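Local coordinates for protein enoyl-CoA hydratase/isomerase (PDB 3P5M) that probably catalyses hydration or isomerisation of enoyl-CoA thioesters as a hexameric mycobacterial member of the crotonase (enoyl-CoA hydratase/isomerase) family, at residues 95-100 / 112-117; 52-57 / 89-94. All coordinates share one frame; numbering follows the deposited sequence.

Interaction 1 of 2, residues 95-100 / 112-117; sequences VIAGVH and LACDLV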
# COMPACT_ATOMS: atom_id res chain seq x y z
N VAL B 95 5.86 11.76 -26.42
CA VAL B 95 6.98 12.51 -25.82
C VAL B 95 7.21 11.85 -24.46
O VAL B 95 6.26 11.76 -23.65
CB VAL B 95 6.62 14.01 -25.60
CG1 VAL B 95 7.78 14.79 -25.02
CG2 VAL B 95 6.20 14.67 -26.94
N ILE B 96 8.43 11.37 -24.23
CA ILE B 96 8.79 10.72 -22.98
C ILE B 96 9.79 11.55 -22.19
O ILE B 96 10.84 11.92 -22.71
CB ILE B 96 9.33 9.28 -23.23
CG1 ILE B 96 8.22 8.43 -23.82
CG2 ILE B 96 9.88 8.62 -21.96
CD1 ILE B 96 8.65 7.78 -25.02
N ALA B 97 9.44 11.83 -20.93
CA ALA B 97 10.39 12.43 -20.00
C ALA B 97 11.14 11.33 -19.22
O ALA B 97 10.53 10.52 -18.55
CB ALA B 97 9.65 13.41 -19.05
N GLY B 98 12.47 11.29 -19.33
CA GLY B 98 13.24 10.45 -18.44
C GLY B 98 13.72 11.39 -17.36
O GLY B 98 14.53 12.26 -17.62
N VAL B 99 13.18 11.26 -16.17
CA VAL B 99 13.46 12.21 -15.09
C VAL B 99 14.37 11.59 -14.03
O VAL B 99 13.99 10.64 -13.31
CB VAL B 99 12.17 12.69 -14.41
CG1 VAL B 99 12.48 13.68 -13.28
CG2 VAL B 99 11.23 13.35 -15.42
N HIS B 100 15.58 12.14 -13.90
CA HIS B 100 16.45 11.75 -12.79
C HIS B 100 16.61 13.03 -11.96
O HIS B 100 16.43 14.14 -12.47
CB HIS B 100 17.79 11.22 -13.31
CG HIS B 100 18.74 12.30 -13.71
ND1 HIS B 100 18.47 13.16 -14.76
CD2 HIS B 100 19.92 12.71 -13.17
CE1 HIS B 100 19.45 14.05 -14.85
NE2 HIS B 100 20.34 13.80 -13.90
N LEU B 112 5.63 16.68 -16.55
CA LEU B 112 4.21 16.25 -16.50
C LEU B 112 3.39 16.59 -17.75
O LEU B 112 2.34 15.99 -18.00
CB LEU B 112 3.54 16.76 -15.23
CG LEU B 112 4.23 16.38 -13.92
CD1 LEU B 112 3.36 16.74 -12.72
CD2 LEU B 112 4.55 14.87 -13.87
N ALA B 113 3.87 17.49 -18.58
CA ALA B 113 3.25 17.70 -19.88
C ALA B 113 3.47 16.50 -20.83
O ALA B 113 2.68 16.28 -21.76
CB ALA B 113 3.78 18.99 -20.51
N CYS B 114 4.50 15.70 -20.57
CA CYS B 114 4.83 14.59 -21.46
C CYS B 114 3.81 13.45 -21.36
O CYS B 114 3.10 13.32 -20.37
CB CYS B 114 6.24 14.07 -21.17
SG CYS B 114 7.49 15.35 -21.39
N ASP B 115 3.74 12.64 -22.40
CA ASP B 115 2.84 11.49 -22.41
C ASP B 115 3.19 10.37 -21.44
O ASP B 115 2.31 9.77 -20.88
CB ASP B 115 2.74 10.95 -23.82
CG ASP B 115 2.37 12.04 -24.77
OD1 ASP B 115 1.24 12.54 -24.60
OD2 ASP B 115 3.19 12.41 -25.61
N LEU B 116 4.47 10.11 -21.25
CA LEU B 116 4.92 9.10 -20.31
C LEU B 116 6.08 9.73 -19.59
O LEU B 116 6.80 10.53 -20.19
CB LEU B 116 5.39 7.85 -21.06
CG LEU B 116 4.36 7.16 -21.97
CD1 LEU B 116 5.05 6.10 -22.81
CD2 LEU B 116 3.18 6.56 -21.15
N VAL B 117 6.25 9.42 -18.31
CA VAL B 117 7.40 9.90 -17.52
C VAL B 117 8.03 8.67 -16.89
O VAL B 117 7.33 7.88 -16.26
CB VAL B 117 6.98 10.88 -16.40
CG1 VAL B 117 8.17 11.22 -15.46
CG2 VAL B 117 6.35 12.17 -17.03

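Interaction 2 of 2, residues 52-57 / 89-94; sequences RAVLLT and TSLPKP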
# COMPACT_ATOMS: atom_id res chain seq x y z
N ARG B 52 9.72 9.24 -34.60
CA ARG B 52 8.50 8.58 -34.12
C ARG B 52 8.24 8.76 -32.61
O ARG B 52 7.21 8.34 -32.10
CB ARG B 52 8.53 7.11 -34.50
CG ARG B 52 8.05 6.90 -35.92
CD ARG B 52 8.39 5.55 -36.37
NE ARG B 52 7.40 4.56 -35.96
CZ ARG B 52 7.60 3.25 -36.07
NH1 ARG B 52 8.75 2.81 -36.59
NH2 ARG B 52 6.68 2.39 -35.66
N ALA B 53 9.20 9.31 -31.88
CA ALA B 53 9.05 9.56 -30.45
C ALA B 53 10.08 10.59 -30.05
O ALA B 53 11.12 10.67 -30.67
CB ALA B 53 9.19 8.28 -29.61
N VAL B 54 9.76 11.38 -29.03
CA VAL B 54 10.68 12.38 -28.52
C VAL B 54 11.06 11.98 -27.09
O VAL B 54 10.19 11.61 -26.31
CB VAL B 54 10.00 13.77 -28.54
CG1 VAL B 54 10.87 14.79 -27.85
CG2 VAL B 54 9.67 14.20 -30.00
N LEU B 55 12.36 12.03 -26.77
CA LEU B 55 12.84 11.78 -25.42
C LEU B 55 13.33 13.09 -24.87
O LEU B 55 14.13 13.78 -25.52
CB LEU B 55 14.00 10.77 -25.41
CG LEU B 55 14.76 10.55 -24.08
CD1 LEU B 55 13.87 10.01 -22.94
CD2 LEU B 55 15.98 9.69 -24.26
N LEU B 56 12.85 13.42 -23.68
CA LEU B 56 13.24 14.62 -22.96
C LEU B 56 14.01 14.26 -21.70
O LEU B 56 13.50 13.58 -20.83
CB LEU B 56 11.99 15.39 -22.56
CG LEU B 56 12.13 16.85 -22.18
CD1 LEU B 56 12.86 17.57 -23.31
CD2 LEU B 56 10.72 17.47 -21.94
N THR B 57 15.25 14.73 -21.59
CA THR B 57 16.07 14.45 -20.42
C THR B 57 16.89 15.69 -20.06
O THR B 57 16.90 16.68 -20.81
CB THR B 57 17.11 13.30 -20.64
OG1 THR B 57 17.98 13.61 -21.75
CG2 THR B 57 16.44 11.93 -20.83
N THR B 89 2.08 18.75 -25.46
CA THR B 89 0.75 18.11 -25.41
C THR B 89 0.09 18.03 -26.81
O THR B 89 -0.76 17.15 -27.06
CB THR B 89 -0.23 18.81 -24.44
OG1 THR B 89 -0.41 20.18 -24.83
CG2 THR B 89 0.29 18.79 -23.00
N SER B 90 0.51 18.92 -27.70
CA SER B 90 -0.10 19.05 -29.00
C SER B 90 0.65 18.30 -30.11
O SER B 90 0.04 17.98 -31.13
CB SER B 90 -0.28 20.54 -29.36
OG SER B 90 -0.78 20.66 -30.69
N LEU B 91 1.95 18.02 -29.92
CA LEU B 91 2.69 17.18 -30.88
C LEU B 91 1.98 15.85 -31.08
O LEU B 91 1.74 15.14 -30.09
CB LEU B 91 4.13 16.92 -30.41
CG LEU B 91 5.04 16.04 -31.29
CD1 LEU B 91 5.51 16.76 -32.52
CD2 LEU B 91 6.25 15.61 -30.53
N PRO B 92 1.67 15.48 -32.36
CA PRO B 92 0.98 14.19 -32.57
C PRO B 92 1.92 12.98 -32.55
O PRO B 92 1.76 12.00 -33.31
CB PRO B 92 0.25 14.38 -33.93
CG PRO B 92 1.04 15.40 -34.65
CD PRO B 92 1.58 16.35 -33.56
N LYS B 93 2.87 13.03 -31.62
CA LYS B 93 3.84 11.96 -31.43
C LYS B 93 4.16 11.84 -29.95
O LYS B 93 4.13 12.84 -29.22
CB LYS B 93 5.13 12.30 -32.20
CG LYS B 93 4.95 12.25 -33.72
CD LYS B 93 6.22 12.68 -34.49
CE LYS B 93 5.94 12.75 -36.01
NZ LYS B 93 7.20 12.87 -36.83
N PRO B 94 4.43 10.62 -29.50
CA PRO B 94 4.67 10.43 -28.07
C PRO B 94 5.96 11.12 -27.59
O PRO B 94 6.97 11.12 -28.29
CB PRO B 94 4.79 8.90 -27.92
CG PRO B 94 5.07 8.41 -29.33
CD PRO B 94 4.37 9.34 -30.23

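Interaction 1 of 2, residues 95-100 / 112-117
Ile96 and Leu116 sit side by side and point the same way on one face of a parallel pair of strands in the crotonase fold, where the chain runs from strand 95-99 through strand 102-104 and helix 106-113 to strand 116-119. In both, the branch at CG (CG1 in Ile96) is anti to the carbonyl carbon (chi1 -65° and -58°), which lines up the two side chains and brings Ile96 CG1 within 4.0 Å of Leu116 CB. Helix 183-195 covers this face, with Val194 touching both residues. Between the strands, Ala97 N donates to Leu116 O at 3.0 Å, while the return bond from Leu116 N to Val95 O is weak at 3.4 Å.

Ala97 and Val117 turn to the other face, where the thiol of Cys114 joins them. Cys114, in the link between helix 106-113 and strand 116-119, has its CB toward strand 95-99, and SG settles across two apolar groups, 3.7 Å from Val95 CG1 and also 3.7 Å from Ala97 CB. Further along, the side chains of Val99 and Val117 cross at an angle, with Val99 CG2 3.7 Å from Val117 CG1, continuing the row of small side chains on this buried side.

At the start of the strand the backbone of Val95 is gripped by both the main chain and the side chain of Asp115. Val95 O receives a second weak bond, from Asp115 N, beside that from Leu116. The carboxylate of Asp115 swings across toward Val95 N, and its OD2 also forms a salt bridge with Lys206, a pairing consistent with an ionised acid in this buried setting. The remaining link is made by the lone pair of Asp115 OD2 that is anti to the other oxygen: it accepts the N-H of Val95 at 2.9 Å, with an angle of 150° at the hydrogen.

Interaction 2 of 2, residues 52-57 / 89-94
Val54 and Pro94 make the one hydrogen bond between strand 53-58 and the turn that follows helix 74-90, the return leg of a beta-alpha-beta crossover. Val54 N donates to Pro94 O at 2.9 Å, nearly straight at 164° and in the plane of the carbonyl. The proline ring rests against the backbone just before the strand: Pro94 CG is 3.5 Å from Arg52 O and reaches to 4.1 Å from Ala53 CB.

On the other flank, the side chains of Val54 and Leu91 cross, bringing Val54 CG2 to 3.7 Å from Leu91 CD2. With CG anti to its backbone N (chi1 179°), Leu91 extends its isobutyl group toward the strand, and both side chains lie against Ala45 of helix 32-47. Leu91 is the first residue beyond the helical conformation of 74-90, so this apolar touch comes directly where the chain turns back toward the sheet.

Lys93 follows between the two. Its CB points at the strand, 4.5 Å from Arg52 O, and lies 3.9 Å from Leu91 CD2 within its own segment. CG, CD and CE then run out as a fully extended chain; no atom of 52-57 comes within 4.2 Å of these three methylenes, which serve to carry the ammonium group past the Arg52 backbone. At the tip, NZ hydrogen-bonds to Val51 O, just ahead of the strand, and to Ala45 O, with a weak bond to Glu46 O.

The chemistry is thus divided: one backbone hydrogen bond and hydrocarbon packing hold the contact, while the lysine's cation meets carbonyl oxygens at Val51 and in the C-terminal part of helix 32-47, where the partial negative charge of the helix end would probably favour a protonated lysine.

Overall arrangement
From the N terminus, the chain passes through strand 53-58, runs out through helix 74-90 and returns at interaction 2, closing a loop with 31 residues between its segments. Interaction 1 begins with the very next residue: strand 95-99 is followed by strand 102-104 and helix 106-113, and the return to strand 116-119 closes a shorter loop, with 11 residues between the segments. The two loops therefore stand in series, neither enclosing nor crossing the other. Strand 95-99 lies between 53-58 and 116-119 in the sheet, with probable hydrogen bonds from Ile96 N to Val54 O and from Leu56 N to Ile96 O. The contact centres are about 9 Å apart, and both contacts also touch the second subunit.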